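Local structure of peptide ABC transporter permease (Staphylococcus hominis, 6EXS) at residues A[27-30]-A[31-34]; A[302-305]-A[306-309]; A[337-340]-A[341-345]; A[396-399]-A[400-403]; A[408-411]-A[412-416]. The protein probably transports peptides across the cell membrane, as proton-coupled POT family members do, and binds a thioalcohol-conjugated dipeptide that is a malodour precursor of the human axilla. All blocks are in the same frame, centred on the assembly; numbering follows the deposited sequence.

Contact 1 (A[27-30]-A[31-34]); sequences WERF and SYYG. With C3H (2-[[(2~{R})-2-azanyl-3-[(3~{S})-3-methyl-1-oxidanyl-hexan-3-yl]sulfanyl-propanoyl]amino]ethanoic acid), chain O.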
# COMPACT_ATOMS: atom_id res chain seq x y z
N TRP A 27 12.61 0.24 -9.28
CA TRP A 27 13.07 1.60 -9.06
C TRP A 27 11.98 2.56 -8.58
O TRP A 27 12.30 3.49 -7.84
CB TRP A 27 13.79 2.14 -10.30
CG TRP A 27 15.15 1.52 -10.46
CD1 TRP A 27 15.54 0.63 -11.42
CD2 TRP A 27 16.27 1.65 -9.56
NE1 TRP A 27 16.83 0.23 -11.19
CE2 TRP A 27 17.30 0.84 -10.06
CE3 TRP A 27 16.51 2.42 -8.40
CZ2 TRP A 27 18.56 0.76 -9.44
CZ3 TRP A 27 17.74 2.33 -7.78
CH2 TRP A 27 18.76 1.52 -8.30
N GLU A 28 10.71 2.31 -8.94
CA GLU A 28 9.60 3.11 -8.44
C GLU A 28 9.31 2.71 -6.99
O GLU A 28 9.05 3.58 -6.17
CB GLU A 28 8.34 2.94 -9.32
CG GLU A 28 7.23 3.92 -8.98
CD GLU A 28 6.32 3.53 -7.83
OE1 GLU A 28 5.96 4.41 -7.02
OE2 GLU A 28 5.98 2.33 -7.74
N ARG A 29 9.35 1.39 -6.69
CA ARG A 29 9.13 0.89 -5.33
C ARG A 29 10.30 1.23 -4.39
O ARG A 29 10.07 1.55 -3.23
CB ARG A 29 8.77 -0.60 -5.33
CG ARG A 29 7.46 -0.94 -6.07
CD ARG A 29 6.20 -0.61 -5.29
NE ARG A 29 5.86 0.81 -5.42
CZ ARG A 29 4.97 1.46 -4.69
NH1 ARG A 29 4.29 0.82 -3.74
NH2 ARG A 29 4.74 2.75 -4.90
N PHE A 30 11.57 1.17 -4.92
CA PHE A 30 12.80 1.55 -4.22
C PHE A 30 12.66 3.01 -3.77
O PHE A 30 12.82 3.32 -2.58
CB PHE A 30 14.01 1.41 -5.17
CG PHE A 30 15.33 1.91 -4.62
CD1 PHE A 30 15.69 3.25 -4.74
CD2 PHE A 30 16.22 1.04 -4.00
CE1 PHE A 30 16.90 3.72 -4.21
CE2 PHE A 30 17.43 1.51 -3.48
CZ PHE A 30 17.76 2.85 -3.58
N SER A 31 12.37 3.90 -4.73
CA SER A 31 12.25 5.32 -4.46
C SER A 31 11.00 5.65 -3.63
O SER A 31 11.09 6.55 -2.78
CB SER A 31 12.33 6.12 -5.76
OG SER A 31 11.33 5.72 -6.68
N TYR A 32 9.88 4.91 -3.80
CA TYR A 32 8.67 5.15 -2.99
C TYR A 32 8.91 4.79 -1.54
O TYR A 32 8.61 5.62 -0.68
CB TYR A 32 7.43 4.39 -3.49
CG TYR A 32 6.25 4.46 -2.53
CD1 TYR A 32 5.52 5.64 -2.37
CD2 TYR A 32 5.87 3.35 -1.78
CE1 TYR A 32 4.46 5.72 -1.47
CE2 TYR A 32 4.80 3.41 -0.88
CZ TYR A 32 4.10 4.60 -0.73
OH TYR A 32 3.02 4.67 0.12
N TYR A 33 9.41 3.57 -1.28
CA TYR A 33 9.63 3.10 0.08
C TYR A 33 10.80 3.78 0.77
O TYR A 33 10.78 3.92 1.98
CB TYR A 33 9.70 1.57 0.16
CG TYR A 33 8.33 0.94 0.02
CD1 TYR A 33 7.35 1.14 0.98
CD2 TYR A 33 7.99 0.22 -1.12
CE1 TYR A 33 6.07 0.62 0.83
CE2 TYR A 33 6.71 -0.30 -1.29
CZ TYR A 33 5.75 -0.08 -0.31
OH TYR A 33 4.49 -0.62 -0.44
N GLY A 34 11.76 4.27 -0.01
CA GLY A 34 12.91 5.00 0.50
C GLY A 34 12.52 6.36 1.01
O GLY A 34 12.90 6.76 2.11
O2 C3H O . 5.13 -3.30 -0.40
C11 C3H O . 5.49 -4.26 0.18
O3 C3H O . 4.97 -5.42 0.02
C10 C3H O . 6.55 -4.27 1.24
N1 C3H O . 6.66 -3.02 1.95
C9 C3H O . 5.90 -2.75 3.00
O1 C3H O . 4.69 -2.89 3.00
C8 C3H O . 6.56 -2.27 4.25
N C3H O . 7.92 -1.83 3.93
C7 C3H O . 5.81 -1.08 4.84
S C3H O . 4.73 -1.39 6.27
C3 C3H O . 5.72 -1.89 7.78
C4 C3H O . 6.53 -0.67 8.17
C5 C3H O . 6.54 -3.13 7.40
C6 C3H O . 7.59 -3.60 8.39
O C3H O . 8.87 -3.56 7.85
C2 C3H O . 4.80 -2.28 8.93
C1 C3H O . 4.93 -3.72 9.40
C C3H O . 3.99 -4.00 10.55
O HOH W 1 8.02 6.42 -6.14
O HOH W 2 3.44 -1.72 -2.92
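Arg-29 leaves the helix with CG anti to its own carbonyl carbon (chi1 -62°), and two further bends, at chi2 and chi3, fold the chain so that the guanidinium comes alongside Tyr-32. The two flat groups are almost parallel, their planes 7° apart, and Tyr-32 CD2 sits over one guanidinium face, with Arg-29 NH2 3.3 Å from Tyr-32 CG. At the guanidinium edge Glu-28 is gripped side-on in a salt bridge: Arg-29 NE reaches Glu-28 OE2 at 2.8 Å, and Arg-29 NH2 meets the syn lone pair of Glu-28 OE1 at 3.0 Å. These residues belong to the ExxERFxYY motif of helix 16-44, a signature of POT transporters. The Tyr-33 side chain crosses Arg-29, its ring steeply inclined to the guanidinium. One face of that ring lies against Tyr-32 CD2 and the opposite face meets the ligand atom N1, while Tyr-33 OH stands 2.8 Å from ligand O2. Water 2 accepts from Arg-29 NH1 at 2.8 Å and hydrogen-bonds Tyr-33 OH as well, with a weak donation to ligand O2. Further back, Ser-31 OG donates to Trp-27 O over 2.7 Å, in the carbonyl plane and on a lone pair; the same oxygen also accepts the Ser-31 backbone N-H, from above its plane. Lys-129 makes a cation-pi contact with Tyr-32. With one edge clamped by Glu-28 and one face against Tyr-32, the guanidinium has little freedom to rotate, and its remaining nitrogen is linked, through water and a weak bond, to the ligand carboxylate.

Contact 2 (A[302-305]-A[306-309]); sequences QEQG and SNVL. With C3H (2-[[(2~{R})-2-azanyl-3-[(3~{S})-3-methyl-1-oxidanyl-hexan-3-yl]sulfanyl-propanoyl]amino]ethanoic acid), chain O.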
# COMPACT_ATOMS: atom_id res chain seq x y z
N GLN A 302 -0.83 -3.67 10.60
CA GLN A 302 0.33 -3.75 9.70
C GLN A 302 0.83 -2.37 9.20
O GLN A 302 2.02 -2.10 9.29
CB GLN A 302 0.05 -4.70 8.52
CG GLN A 302 1.30 -5.20 7.80
CD GLN A 302 1.89 -4.21 6.83
OE1 GLN A 302 1.21 -3.36 6.25
NE2 GLN A 302 3.17 -4.31 6.60
N GLU A 303 -0.05 -1.51 8.67
CA GLU A 303 0.36 -0.20 8.16
C GLU A 303 0.81 0.78 9.26
O GLU A 303 1.33 1.86 8.95
CB GLU A 303 -0.71 0.41 7.26
CG GLU A 303 -0.92 -0.31 5.94
CD GLU A 303 0.10 -0.07 4.85
OE1 GLU A 303 1.14 0.58 5.12
OE2 GLU A 303 -0.13 -0.54 3.72
N GLN A 304 0.66 0.39 10.54
CA GLN A 304 1.09 1.22 11.66
C GLN A 304 2.56 1.02 11.99
O GLN A 304 3.11 1.78 12.79
CB GLN A 304 0.20 1.04 12.89
CG GLN A 304 -0.99 1.98 12.93
CD GLN A 304 -1.93 1.62 14.05
OE1 GLN A 304 -1.53 1.47 15.21
NE2 GLN A 304 -3.21 1.46 13.72
N GLY A 305 3.21 0.05 11.35
CA GLY A 305 4.64 -0.16 11.54
C GLY A 305 5.48 0.90 10.86
O GLY A 305 6.69 0.97 11.08
N SER A 306 4.84 1.73 9.98
CA SER A 306 5.50 2.81 9.24
C SER A 306 5.45 4.15 9.96
O SER A 306 6.20 5.05 9.58
CB SER A 306 4.91 2.95 7.84
OG SER A 306 3.51 3.20 7.89
N ASN A 307 4.58 4.31 10.97
CA ASN A 307 4.42 5.59 11.69
C ASN A 307 4.25 5.48 13.22
O ASN A 307 4.41 6.48 13.90
CB ASN A 307 3.24 6.39 11.08
CG ASN A 307 1.88 5.73 11.17
OD1 ASN A 307 1.74 4.51 11.28
ND2 ASN A 307 0.85 6.53 11.09
N VAL A 308 3.88 4.30 13.74
CA VAL A 308 3.61 4.10 15.18
C VAL A 308 4.68 3.21 15.86
O VAL A 308 5.29 3.65 16.84
CB VAL A 308 2.15 3.59 15.42
CG1 VAL A 308 1.90 3.25 16.89
CG2 VAL A 308 1.12 4.60 14.92
N LEU A 309 4.87 1.98 15.37
CA LEU A 309 5.80 1.01 15.96
C LEU A 309 7.28 1.44 15.89
O LEU A 309 8.03 1.19 16.84
CB LEU A 309 5.60 -0.39 15.35
CG LEU A 309 6.09 -1.60 16.16
CD1 LEU A 309 5.52 -1.61 17.60
CD2 LEU A 309 5.78 -2.91 15.43
O2 C3H O . 5.13 -3.30 -0.40
C11 C3H O . 5.49 -4.26 0.18
O3 C3H O . 4.97 -5.42 0.02
C10 C3H O . 6.55 -4.27 1.24
N1 C3H O . 6.66 -3.02 1.95
C9 C3H O . 5.90 -2.75 3.00
O1 C3H O . 4.69 -2.89 3.00
C8 C3H O . 6.56 -2.27 4.25
N C3H O . 7.92 -1.83 3.93
C7 C3H O . 5.81 -1.08 4.84
S C3H O . 4.73 -1.39 6.27
C3 C3H O . 5.72 -1.89 7.78
C4 C3H O . 6.53 -0.67 8.17
C5 C3H O . 6.54 -3.13 7.40
C6 C3H O . 7.59 -3.60 8.39
O C3H O . 8.87 -3.56 7.85
C2 C3H O . 4.80 -2.28 8.93
C1 C3H O . 4.93 -3.72 9.40
C C3H O . 3.99 -4.00 10.55
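Gln-304 and Val-308 run side by side and point the same way, Gln-304 CG packing on Val-308 CG2 at 3.9 Å. Asn-307 comes in across Gln-304 instead, its amide turned 74° from the other, and its OD1 lies 3.4 Å from Gln-304 CA. The three residues lie on a turn of the loop between helices 279-302 and 309-316, where Gln-304 O collects two good backbone bonds: Val-308 N at 2.8 Å and Leu-309 N at 3.1 Å reach it from opposite faces of its plane, and Asn-307 N adds a weak third. Ser-306 OG, placed between its backbone N and carbonyl carbon (chi1 58°), turns back to donate to Glu-303 O at 2.8 Å. The amide ends are held from elsewhere: Gln-304 OE1 by Tyr-379 and Tyr-463, Asn-307 ND2 by Met-60 O. Glu-303 OE2 is likewise bonded to Asn-441. On the pocket side the backbone itself forms the wall, Gly-305 C meeting ligand C4 at 3.3 Å. Gln-302 NE2 approaches the thioether sulfur, ligand S, at 3.3 Å. Gly-305 has no side chain, and the branched alkyl part of the ligand lies directly against its backbone. The chemistry is therefore two-sided: polar side chains and a shared carbonyl fix the turn, while mainly carbon and sulfur of the ligand's thioalcohol part rest against it.

Contact 3 (A[337-340]-A[341-345]); sequences SINP and LFILL. With C3H (2-[[(2~{R})-2-azanyl-3-[(3~{S})-3-methyl-1-oxidanyl-hexan-3-yl]sulfanyl-propanoyl]amino]ethanoic acid), chain O.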
# COMPACT_ATOMS: atom_id res chain seq x y z
N SER A 337 12.44 -2.38 6.49
CA SER A 337 13.08 -3.46 5.74
C SER A 337 12.71 -4.85 6.30
O SER A 337 12.91 -5.85 5.59
CB SER A 337 14.60 -3.29 5.74
OG SER A 337 15.02 -2.18 4.95
N ILE A 338 12.18 -4.92 7.55
CA ILE A 338 11.84 -6.19 8.22
C ILE A 338 10.78 -7.00 7.44
O ILE A 338 11.05 -8.14 7.06
CB ILE A 338 11.47 -6.02 9.73
CG1 ILE A 338 12.62 -5.35 10.52
CG2 ILE A 338 11.10 -7.40 10.34
CD1 ILE A 338 12.28 -4.88 11.90
N ASN A 339 9.60 -6.41 7.22
CA ASN A 339 8.48 -7.01 6.50
C ASN A 339 8.85 -7.46 5.05
O ASN A 339 8.61 -8.62 4.75
CB ASN A 339 7.28 -6.06 6.55
CG ASN A 339 6.03 -6.53 5.89
OD1 ASN A 339 5.91 -6.47 4.68
ND2 ASN A 339 5.03 -6.90 6.69
N PRO A 340 9.47 -6.61 4.18
CA PRO A 340 9.87 -7.10 2.84
C PRO A 340 10.91 -8.22 2.86
O PRO A 340 10.86 -9.09 1.99
CB PRO A 340 10.40 -5.85 2.13
CG PRO A 340 10.00 -4.69 2.98
CD PRO A 340 9.85 -5.19 4.36
N LEU A 341 11.85 -8.24 3.85
CA LEU A 341 12.84 -9.31 3.97
C LEU A 341 12.17 -10.66 4.26
O LEU A 341 12.48 -11.65 3.59
CB LEU A 341 13.90 -9.00 5.05
CG LEU A 341 14.94 -10.11 5.33
CD1 LEU A 341 15.88 -10.30 4.16
CD2 LEU A 341 15.71 -9.83 6.60
N PHE A 342 11.23 -10.69 5.23
CA PHE A 342 10.51 -11.91 5.60
C PHE A 342 9.57 -12.40 4.50
O PHE A 342 9.42 -13.61 4.35
CB PHE A 342 9.78 -11.74 6.94
CG PHE A 342 10.69 -12.00 8.11
CD1 PHE A 342 11.67 -11.07 8.48
CD2 PHE A 342 10.61 -13.18 8.84
CE1 PHE A 342 12.54 -11.33 9.53
CE2 PHE A 342 11.48 -13.43 9.91
CZ PHE A 342 12.44 -12.50 10.25
N ILE A 343 8.99 -11.47 3.71
CA ILE A 343 8.16 -11.83 2.56
C ILE A 343 9.07 -12.52 1.54
O ILE A 343 8.75 -13.62 1.12
CB ILE A 343 7.39 -10.61 1.97
CG1 ILE A 343 6.30 -10.12 2.95
CG2 ILE A 343 6.75 -10.97 0.61
CD1 ILE A 343 5.72 -8.79 2.63
N LEU A 344 10.22 -11.91 1.21
CA LEU A 344 11.19 -12.47 0.27
C LEU A 344 11.70 -13.85 0.67
O LEU A 344 11.78 -14.74 -0.17
CB LEU A 344 12.37 -11.51 0.02
CG LEU A 344 12.10 -10.31 -0.89
CD1 LEU A 344 13.10 -9.21 -0.64
CD2 LEU A 344 12.12 -10.69 -2.35
N LEU A 345 12.00 -14.05 1.96
CA LEU A 345 12.52 -15.34 2.44
C LEU A 345 11.46 -16.42 2.62
O LEU A 345 11.75 -17.58 2.34
CB LEU A 345 13.29 -15.19 3.77
CG LEU A 345 14.48 -14.24 3.86
CD1 LEU A 345 14.86 -14.00 5.30
CD2 LEU A 345 15.66 -14.75 3.05
O2 C3H O . 5.13 -3.30 -0.40
C11 C3H O . 5.49 -4.26 0.18
O3 C3H O . 4.97 -5.42 0.02
C10 C3H O . 6.55 -4.27 1.24
N1 C3H O . 6.66 -3.02 1.95
C9 C3H O . 5.90 -2.75 3.00
O1 C3H O . 4.69 -2.89 3.00
C8 C3H O . 6.56 -2.27 4.25
N C3H O . 7.92 -1.83 3.93
C7 C3H O . 5.81 -1.08 4.84
S C3H O . 4.73 -1.39 6.27
C3 C3H O . 5.72 -1.89 7.78
C4 C3H O . 6.53 -0.67 8.17
C5 C3H O . 6.54 -3.13 7.40
C6 C3H O . 7.59 -3.60 8.39
O C3H O . 8.87 -3.56 7.85
C2 C3H O . 4.80 -2.28 8.93
C1 C3H O . 4.93 -3.72 9.40
C C3H O . 3.99 -4.00 10.55
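The first turns of helix 338-357 form one wall of the peptide pocket, and here Asn-339 meets Ile-343 one turn further on. Asn-339 OD1 lies close to Ile-343 CD1, 3.1 Å away, the two side chains passing at a slant; Asn-339 ND2 is hydrogen-bonded to Glu-410 OE1, which helps fix the rotation of the group. Asn-339 CG is anti to the backbone N (chi1 -178°), which brings the amide to Ile-343 and Glu-410, while Asn-339 CB lies against ligand C5 and C6. The backbone takes part too. Asn-339 N donates to the ligand hydroxyl, atom O, at 3.0 Å in a nearly straight bond of 163°. Near the start of the helix this backbone N-H is thus taken up by the ligand. Pro-340, which lacks an N-H to offer, turns its ring to the pocket, with Pro-340 CG 3.7 Å from the ligand amino nitrogen N. Behind this face the regular helix bonds set in, among them Phe-342 N to Ile-338 O at 3.1 Å. The side chains of Ile-338 and Phe-342 lie side by side, Ile-338 CG2 touching Phe-342 CD1 at 4.2 Å, and the ring edge also comes up to Ile-338 O. Helix 147-174 packs against Ser-337, Pro-340 and Leu-344, with Ser-337 OG bonded to Leu-163 O. Helix 396-418 packs on Ile-338, Asn-339 and Phe-342, and Ile-343 touches both helices, so the ligand-binding turn is lodged between two long membrane helices.

Contact 4 (A[396-399]-A[400-403]); sequences VNWV and ILSY. With OLC ((2R)-2,3-dihydroxypropyl (9Z)-octadec-9-enoate), chain B; C3H (2-[[(2~{R})-2-azanyl-3-[(3~{S})-3-methyl-1-oxidanyl-hexan-3-yl]sulfanyl-propanoyl]amino]ethanoic acid), chain O.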
# COMPACT_ATOMS: atom_id res chain seq x y z
N VAL A 396 15.52 -3.50 21.45
CA VAL A 396 14.88 -3.32 20.13
C VAL A 396 14.43 -4.70 19.58
O VAL A 396 13.57 -4.75 18.70
CB VAL A 396 15.79 -2.55 19.13
CG1 VAL A 396 16.89 -3.43 18.55
CG2 VAL A 396 14.98 -1.91 18.02
N ASN A 397 15.00 -5.82 20.12
CA ASN A 397 14.69 -7.21 19.75
C ASN A 397 13.19 -7.46 19.92
O ASN A 397 12.60 -8.22 19.13
CB ASN A 397 15.49 -8.20 20.62
CG ASN A 397 16.99 -8.25 20.41
OD1 ASN A 397 17.59 -7.60 19.55
ND2 ASN A 397 17.65 -9.05 21.22
N TRP A 398 12.57 -6.79 20.92
CA TRP A 398 11.13 -6.83 21.20
C TRP A 398 10.34 -6.17 20.08
O TRP A 398 9.40 -6.78 19.57
CB TRP A 398 10.82 -6.16 22.56
CG TRP A 398 11.27 -6.95 23.75
CD1 TRP A 398 12.18 -6.57 24.70
CD2 TRP A 398 10.84 -8.27 24.13
NE1 TRP A 398 12.33 -7.55 25.64
CE2 TRP A 398 11.51 -8.61 25.33
CE3 TRP A 398 9.93 -9.20 23.59
CZ2 TRP A 398 11.31 -9.83 25.99
CZ3 TRP A 398 9.72 -10.40 24.25
CH2 TRP A 398 10.42 -10.72 25.42
N VAL A 399 10.74 -4.95 19.65
CA VAL A 399 10.10 -4.18 18.57
C VAL A 399 10.21 -4.96 17.26
O VAL A 399 9.24 -5.03 16.52
CB VAL A 399 10.68 -2.74 18.44
CG1 VAL A 399 9.83 -1.88 17.49
CG2 VAL A 399 10.80 -2.06 19.80
N ILE A 400 11.39 -5.60 17.02
CA ILE A 400 11.66 -6.44 15.86
C ILE A 400 10.75 -7.69 15.87
O ILE A 400 10.20 -8.04 14.83
CB ILE A 400 13.19 -6.74 15.71
CG1 ILE A 400 13.97 -5.43 15.38
CG2 ILE A 400 13.44 -7.84 14.64
CD1 ILE A 400 15.46 -5.47 15.59
N LEU A 401 10.56 -8.32 17.06
CA LEU A 401 9.68 -9.48 17.25
C LEU A 401 8.22 -9.11 16.90
O LEU A 401 7.52 -9.93 16.31
CB LEU A 401 9.79 -10.05 18.68
CG LEU A 401 8.91 -11.27 19.07
CD1 LEU A 401 8.98 -12.43 18.04
CD2 LEU A 401 9.26 -11.76 20.46
N SER A 402 7.80 -7.88 17.21
CA SER A 402 6.45 -7.41 16.86
C SER A 402 6.26 -7.36 15.33
O SER A 402 5.26 -7.87 14.83
CB SER A 402 6.17 -6.05 17.48
OG SER A 402 4.81 -5.71 17.27
N TYR A 403 7.26 -6.83 14.59
CA TYR A 403 7.27 -6.77 13.12
C TYR A 403 7.22 -8.18 12.52
O TYR A 403 6.47 -8.41 11.57
CB TYR A 403 8.54 -6.05 12.62
CG TYR A 403 8.44 -4.54 12.67
CD1 TYR A 403 7.68 -3.84 11.73
CD2 TYR A 403 9.13 -3.81 13.63
CE1 TYR A 403 7.59 -2.45 11.76
CE2 TYR A 403 9.02 -2.42 13.69
CZ TYR A 403 8.27 -1.74 12.75
OH TYR A 403 8.17 -0.37 12.79
C18 OLC B . 17.45 -5.96 7.72
C10 OLC B . 14.57 -11.84 14.51
C9 OLC B . 13.85 -11.86 15.63
C17 OLC B . 16.13 -6.06 8.47
C11 OLC B . 15.68 -10.89 14.11
C8 OLC B . 13.95 -10.92 16.81
C24 OLC B . 14.96 -10.19 28.18
C16 OLC B . 16.28 -6.37 9.95
C12 OLC B . 15.53 -10.36 12.68
C7 OLC B . 14.67 -11.49 18.03
C15 OLC B . 16.26 -7.85 10.31
C13 OLC B . 16.72 -9.54 12.19
C6 OLC B . 13.89 -12.50 18.87
C14 OLC B . 16.38 -8.11 11.80
C5 OLC B . 12.85 -11.94 19.84
C4 OLC B . 13.36 -11.21 21.09
C3 OLC B . 13.95 -12.10 22.18
C2 OLC B . 13.79 -11.53 23.59
C21 OLC B . 15.42 -9.18 25.90
C1 OLC B . 14.86 -10.56 24.03
C22 OLC B . 15.91 -9.39 27.31
O19 OLC B . 15.63 -10.01 23.30
O25 OLC B . 13.76 -9.47 28.43
O23 OLC B . 17.20 -10.01 27.31
O20 OLC B . 14.82 -10.39 25.36
O2 C3H O . 5.13 -3.30 -0.40
C11 C3H O . 5.49 -4.26 0.18
O3 C3H O . 4.97 -5.42 0.02
C10 C3H O . 6.55 -4.27 1.24
N1 C3H O . 6.66 -3.02 1.95
C9 C3H O . 5.90 -2.75 3.00
O1 C3H O . 4.69 -2.89 3.00
C8 C3H O . 6.56 -2.27 4.25
N C3H O . 7.92 -1.83 3.93
C7 C3H O . 5.81 -1.08 4.84
S C3H O . 4.73 -1.39 6.27
C3 C3H O . 5.72 -1.89 7.78
C4 C3H O . 6.53 -0.67 8.17
C5 C3H O . 6.54 -3.13 7.40
C6 C3H O . 7.59 -3.60 8.39
O C3H O . 8.87 -3.56 7.85
C2 C3H O . 4.80 -2.28 8.93
C1 C3H O . 4.93 -3.72 9.40
C C3H O . 3.99 -4.00 10.55
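Val-399 and Tyr-403, one turn apart near the start of helix 396-418 in this major facilitator fold, point the same way, with Val-399 CG1 against Tyr-403 CE2 at 3.9 Å. Tyr-403 is the pocket residue of the pair: its CD1 meets ligand C6 at 3.3 Å, and ligand C2 lies at the ring edge, in plane. The opposite side of the ring outline, at CD2, comes within 3.1 Å of Val-399 O, the carbonyl that also takes the Tyr-403 backbone N-H. Tyr-403 CG is anti to the carbonyl carbon (chi1 -81°), which swings the ring back along the helix toward Val-399. A bond from the phenol OH to Gly-305 O and the nearly parallel ring of Phe-335 then steady it. Around the helix, Val-396 CG1 touches Ile-400 CD1 at 3.9 Å, and Trp-398 runs alongside Leu-401, CZ3 to CD2 4.1 Å. Helix 364-389 packs on Trp-398, Val-399 and Ser-402. A monoolein molecule follows the lipid-side flank: monoolein C2 sits over one face of the Trp-398 indole, displaced toward the rim, and monoolein C5 is 3.6 Å from Leu-401 CD2. Asn-397 anchors this lipid while also bonding Asn-322 O; its ND2 donates to the ester carbonyl O19 of the monoolein at 3.1 Å, the N-H...O angle being 157°.

Contact 5 (A[408-411]-A[412-416]); sequences IGEL and CLSPT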
# COMPACT_ATOMS: atom_id res chain seq x y z
N ILE A 408 4.44 -12.62 9.53
CA ILE A 408 4.06 -14.05 9.48
C ILE A 408 2.54 -14.14 9.21
O ILE A 408 2.10 -15.02 8.46
CB ILE A 408 4.52 -14.86 10.73
CG1 ILE A 408 6.06 -15.03 10.74
CG2 ILE A 408 3.84 -16.24 10.79
CD1 ILE A 408 6.63 -15.39 12.09
N GLY A 409 1.78 -13.19 9.77
CA GLY A 409 0.35 -13.04 9.55
C GLY A 409 0.03 -12.60 8.13
O GLY A 409 -0.95 -13.06 7.55
N GLU A 410 0.88 -11.73 7.54
CA GLU A 410 0.73 -11.24 6.16
C GLU A 410 0.89 -12.37 5.14
O GLU A 410 0.20 -12.38 4.11
CB GLU A 410 1.72 -10.11 5.86
CG GLU A 410 1.29 -9.24 4.70
CD GLU A 410 2.19 -8.07 4.39
OE1 GLU A 410 2.56 -7.32 5.32
OE2 GLU A 410 2.47 -7.84 3.19
N LEU A 411 1.78 -13.34 5.44
CA LEU A 411 2.05 -14.51 4.59
C LEU A 411 0.82 -15.42 4.49
O LEU A 411 0.69 -16.13 3.49
CB LEU A 411 3.28 -15.29 5.12
CG LEU A 411 4.63 -14.54 5.19
CD1 LEU A 411 5.61 -15.27 6.09
CD2 LEU A 411 5.24 -14.32 3.81
N CYS A 412 -0.08 -15.37 5.50
CA CYS A 412 -1.33 -16.13 5.57
C CYS A 412 -2.44 -15.43 4.80
O CYS A 412 -3.26 -16.10 4.17
CB CYS A 412 -1.76 -16.34 7.02
SG CYS A 412 -0.51 -17.12 8.07
N LEU A 413 -2.50 -14.10 4.92
CA LEU A 413 -3.53 -13.21 4.41
C LEU A 413 -3.37 -12.74 2.95
O LEU A 413 -4.34 -12.80 2.20
CB LEU A 413 -3.62 -12.00 5.36
CG LEU A 413 -4.87 -11.16 5.32
CD1 LEU A 413 -5.54 -11.13 6.67
CD2 LEU A 413 -4.55 -9.77 4.85
N SER A 414 -2.18 -12.22 2.58
CA SER A 414 -1.89 -11.63 1.26
C SER A 414 -2.14 -12.57 0.04
O SER A 414 -2.86 -12.12 -0.85
CB SER A 414 -0.49 -11.04 1.20
OG SER A 414 -0.53 -9.62 1.26
N PRO A 415 -1.60 -13.83 -0.06
CA PRO A 415 -1.90 -14.65 -1.27
C PRO A 415 -3.37 -15.05 -1.37
O PRO A 415 -3.87 -15.39 -2.44
CB PRO A 415 -1.00 -15.89 -1.10
CG PRO A 415 -0.04 -15.55 -0.02
CD PRO A 415 -0.73 -14.57 0.87
N THR A 416 -4.05 -14.99 -0.21
CA THR A 416 -5.45 -15.33 0.03
C THR A 416 -6.40 -14.17 -0.36
O THR A 416 -7.50 -14.44 -0.85
CB THR A 416 -5.59 -15.76 1.50
OG1 THR A 416 -4.48 -16.58 1.84
CG2 THR A 416 -6.86 -16.52 1.76
O HOH W 3 2.48 -9.57 0.65
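Gly-409 O carries two backbone bonds from the following turn, one from Leu-413 N at 3.2 Å and one from Cys-412 N, also 3.2 Å long. The second is unusual, for Cys-412 N stands well above the carbonyl plane, 67° out and off any lone pair. Glu-410 O receives Ser-414 N at 2.8 Å, a nearly straight bond, and a weak one from Leu-413 N. The ladder then breaks, because Pro-415 has no N-H; its ring takes the place of a donor, with Pro-415 CD 3.4 Å from Leu-411 O. Helix 396-418 is kinked here, a familiar effect of proline inside a membrane helix. Thr-416 N is also without a bond to the turn before and makes a weak one to Leu-413 O, while Thr-416 OG1 donates to Cys-412 O at 2.7 Å, the hydroxyl serving this carbonyl near the kink. The polar side chains meet through water 3, which donates to Glu-410 OE2 at 3.1 Å and is hydrogen-bonded to Ser-414 OG. Glu-410 CG is anti to the backbone N (chi1 -158°), and the extended chain carries the carboxylate out to Asn-339, whose ND2 bonds its OE1, and to water 3. The Glu-410 side chain lies about 5 Å (nearest atoms) from the bound ligand; in POT relatives an acidic residue of the corresponding helix is near the peptide site. Among apolar contacts, Leu-411 packs on Phe-346, Ala-347 and Ile-350 of helix 338-357, Leu-413 on Phe-298 of helix 279-302, and Cys-412 on Ile-370 of helix 364-389.

From the N terminus, contact 1 comes first, on helix 16-44, and is followed long after by contact 2 in the loop between helices 279-302 and 309-316, contact 3 at the start of helix 338-357, and contacts 4 and 5 on helix 396-418. Each joins adjoining turns, so none closes a long loop, and they stand in series without nesting or crossing. Contacts 1 to 4 all touch the ligand, contact 1 reaching it without touching the others. Contact 3 meets contact 4 through Ile-338 and Ile-400, while Gln-302 of contact 2 packs on both Asn-339 and Glu-410, so the end of helix 279-302 meets helices 338-357 and 396-418.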